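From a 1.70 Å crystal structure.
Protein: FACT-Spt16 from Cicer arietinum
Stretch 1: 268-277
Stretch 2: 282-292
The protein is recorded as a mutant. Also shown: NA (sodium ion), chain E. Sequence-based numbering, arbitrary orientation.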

# COMPACT_ATOMS: atom_id res chain seq x y z
N PRO A 268 4.50 -11.15 0.95
CA PRO A 268 5.16 -12.34 0.42
C PRO A 268 4.79 -12.49 -1.04
O PRO A 268 3.60 -12.44 -1.34
CB PRO A 268 4.54 -13.48 1.23
CG PRO A 268 4.09 -12.82 2.51
CD PRO A 268 3.61 -11.47 2.08
N PRO A 269 5.79 -12.62 -1.92
CA PRO A 269 5.55 -12.67 -3.37
C PRO A 269 4.49 -13.69 -3.72
O PRO A 269 4.40 -14.75 -3.08
CB PRO A 269 6.91 -13.09 -3.92
CG PRO A 269 7.88 -12.38 -2.98
CD PRO A 269 7.24 -12.57 -1.62
N ILE A 270 3.68 -13.37 -4.73
CA ILE A 270 2.55 -14.22 -5.09
C ILE A 270 2.87 -14.93 -6.38
O ILE A 270 3.18 -14.29 -7.38
CB ILE A 270 1.28 -13.37 -5.28
CG1 ILE A 270 0.84 -12.80 -3.92
CG2 ILE A 270 0.16 -14.19 -5.94
CD1 ILE A 270 -0.15 -11.63 -4.04
N PHE A 271 2.84 -16.26 -6.35
CA PHE A 271 2.97 -17.06 -7.56
C PHE A 271 1.77 -17.98 -7.64
O PHE A 271 1.46 -18.68 -6.68
CB PHE A 271 4.25 -17.89 -7.51
CG PHE A 271 5.49 -17.09 -7.73
CD1 PHE A 271 6.12 -16.46 -6.67
CD2 PHE A 271 6.01 -16.95 -9.01
CE1 PHE A 271 7.26 -15.70 -6.87
CE2 PHE A 271 7.17 -16.19 -9.22
CZ PHE A 271 7.78 -15.57 -8.15
N GLN A 272 1.11 -17.98 -8.80
CA GLN A 272 -0.09 -18.80 -8.98
C GLN A 272 -0.09 -19.43 -10.36
O GLN A 272 0.33 -18.81 -11.33
CB GLN A 272 -1.35 -17.94 -8.83
CG GLN A 272 -1.50 -17.30 -7.47
CD GLN A 272 -2.69 -16.36 -7.36
OE1 GLN A 272 -3.37 -16.08 -8.35
NE2 GLN A 272 -2.93 -15.85 -6.16
N SER A 273 -0.58 -20.66 -10.44
CA SER A 273 -0.72 -21.32 -11.73
C SER A 273 -1.67 -22.49 -11.57
O SER A 273 -2.21 -22.70 -10.49
CB SER A 273 0.64 -21.82 -12.23
OG SER A 273 1.10 -22.91 -11.44
N GLY A 274 -1.88 -23.25 -12.64
CA GLY A 274 -2.57 -24.52 -12.52
C GLY A 274 -4.01 -24.44 -12.06
O GLY A 274 -4.50 -25.31 -11.32
N GLY A 275 -4.70 -23.40 -12.51
CA GLY A 275 -6.13 -23.32 -12.27
C GLY A 275 -6.51 -22.79 -10.90
O GLY A 275 -7.70 -22.69 -10.58
N LYS A 276 -5.52 -22.45 -10.08
CA LYS A 276 -5.79 -21.95 -8.73
C LYS A 276 -5.30 -20.51 -8.60
O LYS A 276 -4.13 -20.26 -8.28
CB LYS A 276 -5.18 -22.86 -7.66
CG LYS A 276 -5.76 -24.29 -7.70
CD LYS A 276 -5.29 -25.15 -6.51
CE LYS A 276 -5.92 -26.56 -6.58
NZ LYS A 276 -5.33 -27.46 -5.55
N PHE A 277 -6.20 -19.57 -8.87
CA PHE A 277 -5.84 -18.16 -8.87
C PHE A 277 -6.66 -17.41 -7.83
O PHE A 277 -7.75 -17.86 -7.44
CB PHE A 277 -6.06 -17.58 -10.28
CG PHE A 277 -5.27 -18.29 -11.33
CD1 PHE A 277 -3.91 -18.03 -11.48
CD2 PHE A 277 -5.88 -19.24 -12.15
CE1 PHE A 277 -3.17 -18.70 -12.46
CE2 PHE A 277 -5.15 -19.91 -13.13
CZ PHE A 277 -3.80 -19.64 -13.28
N SER A 282 -4.33 -10.13 -0.72
CA SER A 282 -3.96 -10.97 0.42
C SER A 282 -3.62 -12.41 0.04
O SER A 282 -3.37 -13.24 0.92
CB SER A 282 -5.11 -10.99 1.42
OG SER A 282 -6.28 -11.52 0.83
N ALA A 283 -3.61 -12.71 -1.26
CA ALA A 283 -3.40 -14.09 -1.69
C ALA A 283 -2.02 -14.61 -1.30
O ALA A 283 -1.05 -13.85 -1.26
CB ALA A 283 -3.62 -14.22 -3.19
N VAL A 284 -1.95 -15.90 -0.98
CA VAL A 284 -0.68 -16.50 -0.57
C VAL A 284 -0.25 -17.64 -1.49
O VAL A 284 -1.07 -18.50 -1.87
CB VAL A 284 -0.68 -16.95 0.93
CG1 VAL A 284 -1.47 -15.98 1.79
CG2 VAL A 284 -1.23 -18.35 1.10
N SER A 285 1.03 -17.63 -1.86
CA SER A 285 1.58 -18.66 -2.72
C SER A 285 1.45 -20.01 -2.03
O SER A 285 1.88 -20.18 -0.89
CB SER A 285 3.05 -18.38 -3.02
OG SER A 285 3.22 -17.18 -3.76
N ASN A 286 0.84 -20.97 -2.72
CA ASN A 286 0.60 -22.28 -2.10
C ASN A 286 1.78 -23.24 -2.27
O ASN A 286 2.84 -22.84 -2.77
CB ASN A 286 -0.72 -22.88 -2.59
CG ASN A 286 -0.71 -23.23 -4.07
OD1 ASN A 286 0.35 -23.46 -4.67
ND2 ASN A 286 -1.90 -23.27 -4.67
N ASP A 287 1.60 -24.49 -1.83
CA ASP A 287 2.65 -25.52 -1.92
C ASP A 287 2.47 -26.45 -3.11
O ASP A 287 3.04 -27.54 -3.15
CB ASP A 287 2.69 -26.38 -0.65
CG ASP A 287 3.21 -25.64 0.55
OD1 ASP A 287 3.84 -24.57 0.42
OD2 ASP A 287 3.01 -26.17 1.67
N GLU A 288 1.66 -26.04 -4.09
CA GLU A 288 1.49 -26.82 -5.31
C GLU A 288 2.62 -26.51 -6.28
O GLU A 288 3.23 -25.44 -6.22
CB GLU A 288 0.14 -26.51 -5.95
CG GLU A 288 -1.04 -26.98 -5.12
CD GLU A 288 -1.06 -28.48 -4.96
OE1 GLU A 288 -0.88 -29.19 -5.98
OE2 GLU A 288 -1.24 -28.96 -3.82
N ALA A 289 2.90 -27.45 -7.18
CA ALA A 289 3.95 -27.28 -8.17
C ALA A 289 3.51 -26.29 -9.24
O ALA A 289 2.34 -26.24 -9.60
CB ALA A 289 4.30 -28.61 -8.79
N LEU A 290 4.46 -25.50 -9.74
CA LEU A 290 4.21 -24.63 -10.88
C LEU A 290 3.72 -25.47 -12.06
O LEU A 290 4.29 -26.53 -12.34
CB LEU A 290 5.49 -23.88 -11.27
CG LEU A 290 5.36 -22.85 -12.38
CD1 LEU A 290 4.68 -21.61 -11.83
CD2 LEU A 290 6.71 -22.51 -12.98
N TYR A 291 2.67 -25.01 -12.73
CA TYR A 291 2.08 -25.78 -13.82
C TYR A 291 2.29 -25.04 -15.12
O TYR A 291 1.97 -23.85 -15.23
CB TYR A 291 0.58 -26.00 -13.58
CG TYR A 291 -0.05 -26.95 -14.58
CD1 TYR A 291 -0.02 -28.32 -14.36
CD2 TYR A 291 -0.67 -26.48 -15.72
CE1 TYR A 291 -0.59 -29.20 -15.26
CE2 TYR A 291 -1.24 -27.34 -16.63
CZ TYR A 291 -1.20 -28.71 -16.39
OH TYR A 291 -1.78 -29.58 -17.29
N TYR A 292 2.81 -25.73 -16.12
CA TYR A 292 3.17 -25.07 -17.37
C TYR A 292 2.97 -25.92 -18.60
O TYR A 292 3.64 -25.72 -19.61
CB TYR A 292 4.61 -24.55 -17.32
CG TYR A 292 5.60 -25.55 -16.78
CD1 TYR A 292 6.08 -26.58 -17.58
CD2 TYR A 292 6.05 -25.47 -15.46
CE1 TYR A 292 6.97 -27.50 -17.09
CE2 TYR A 292 6.94 -26.39 -14.96
CZ TYR A 292 7.39 -27.40 -15.78
OH TYR A 292 8.29 -28.33 -15.28
NA NA E . -0.18 -25.45 -10.23
O HOH W 1 1.12 -12.51 -0.18
O HOH W 2 2.44 -15.42 -0.80
O HOH W 3 -0.25 -20.22 -5.43
O HOH W 4 -2.15 -18.29 -4.27
O HOH W 5 -1.84 -24.23 -7.66
O HOH W 6 -0.58 -22.84 -15.19
O HOH W 7 -2.60 -26.25 -9.18
O HOH W 8 0.31 -28.23 -10.17

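Stretch 1 carries a short strand that includes Ile 270 to Gln 272 and then turns back on itself through a type I' beta turn from Ser 273 to Lys 276, closed by a weak hydrogen bond from Lys 276 N to Ser 273 O (3.3 Å). Stretch 2 has no regular helix or strand and runs alongside in extended conformation for much of its length. The two backbones run in the same general direction: Ile 270 lies nearest Ser 285, with CA atoms 5.1 Å apart, and Gly 274 lies nearest Tyr 291, with CA atoms 5.0 Å apart. Four residue steps in stretch 1 thus match six in stretch 2, which bows outward around Asn 286 to Glu 288 between the two points of approach. No direct backbone-to-backbone hydrogen bond joins the two stretches; serine hydroxyls and waters make the links, and 529 Å² of surface is buried in all.

At the first point of approach, Ser 285 OG donates to Pro 269 O (2.8 Å) and accepts from Phe 271 N (2.8 Å, N-H...O angle 154°), so one hydroxyl serves two backbone groups on either side of Ile 270 in sequence. Ser 285 OG also comes within 3.3 Å of Ile 270 CA and lies at the edge of the Phe 271 ring, near its plane.

At the second, the roles are exchanged between the stretches: Ser 273, in the p rotamer and with its CA-to-CB bond toward stretch 2, accepts at OG from Tyr 291 N (2.9 Å, 155°). Leu 290 packs beside this hydroxyl, its CD1 3.8 Å from Ser 273 OG. Next door, Gly 274 CA rests 3.6 Å from Tyr 291 CB. The positive phi of Gly 274 favours glycine, and a CB built there would be tight against Tyr 291 CB and would clash with the sodium ion, which is bound by Ala 289 O (NA to O 2.7 Å) and two waters.

Waters fill the gap where the backbones do not touch. Water 2 accepts from Ser 285 N (2.8 Å), and water 3 joins Phe 271 O (2.6 Å) to Asn 286 N (3.0 Å), accepting from the amide and donating to the carbonyl. Water 6 does the same between Gly 274 N (2.9 Å) and Tyr 291 O (2.7 Å). Water 5 links the Asn 286 side chain, through ND2 (3.1 Å), to Ser 273 O (3.2 Å).

Ala 283 supplies the apolar contact. Ala 283 CB lies 4.4 Å from Ile 270 CD1 and 3.5 Å from Gln 272 NE2, while Ala 283 O approaches Ile 270 CG1 at 3.4 Å; its CA-to-CB bond points toward stretch 1, and the residue is well covered by it. Within stretch 2, Asn 286 OD1 accepts from Glu 288 N (3.0 Å), bracing the bulge. Across it, the extended Lys 276 chain makes looser contacts, with Lys 276 CD 4.3 Å from Asn 286 ND2 and Lys 276 NZ 4.3 Å from Glu 288 CG.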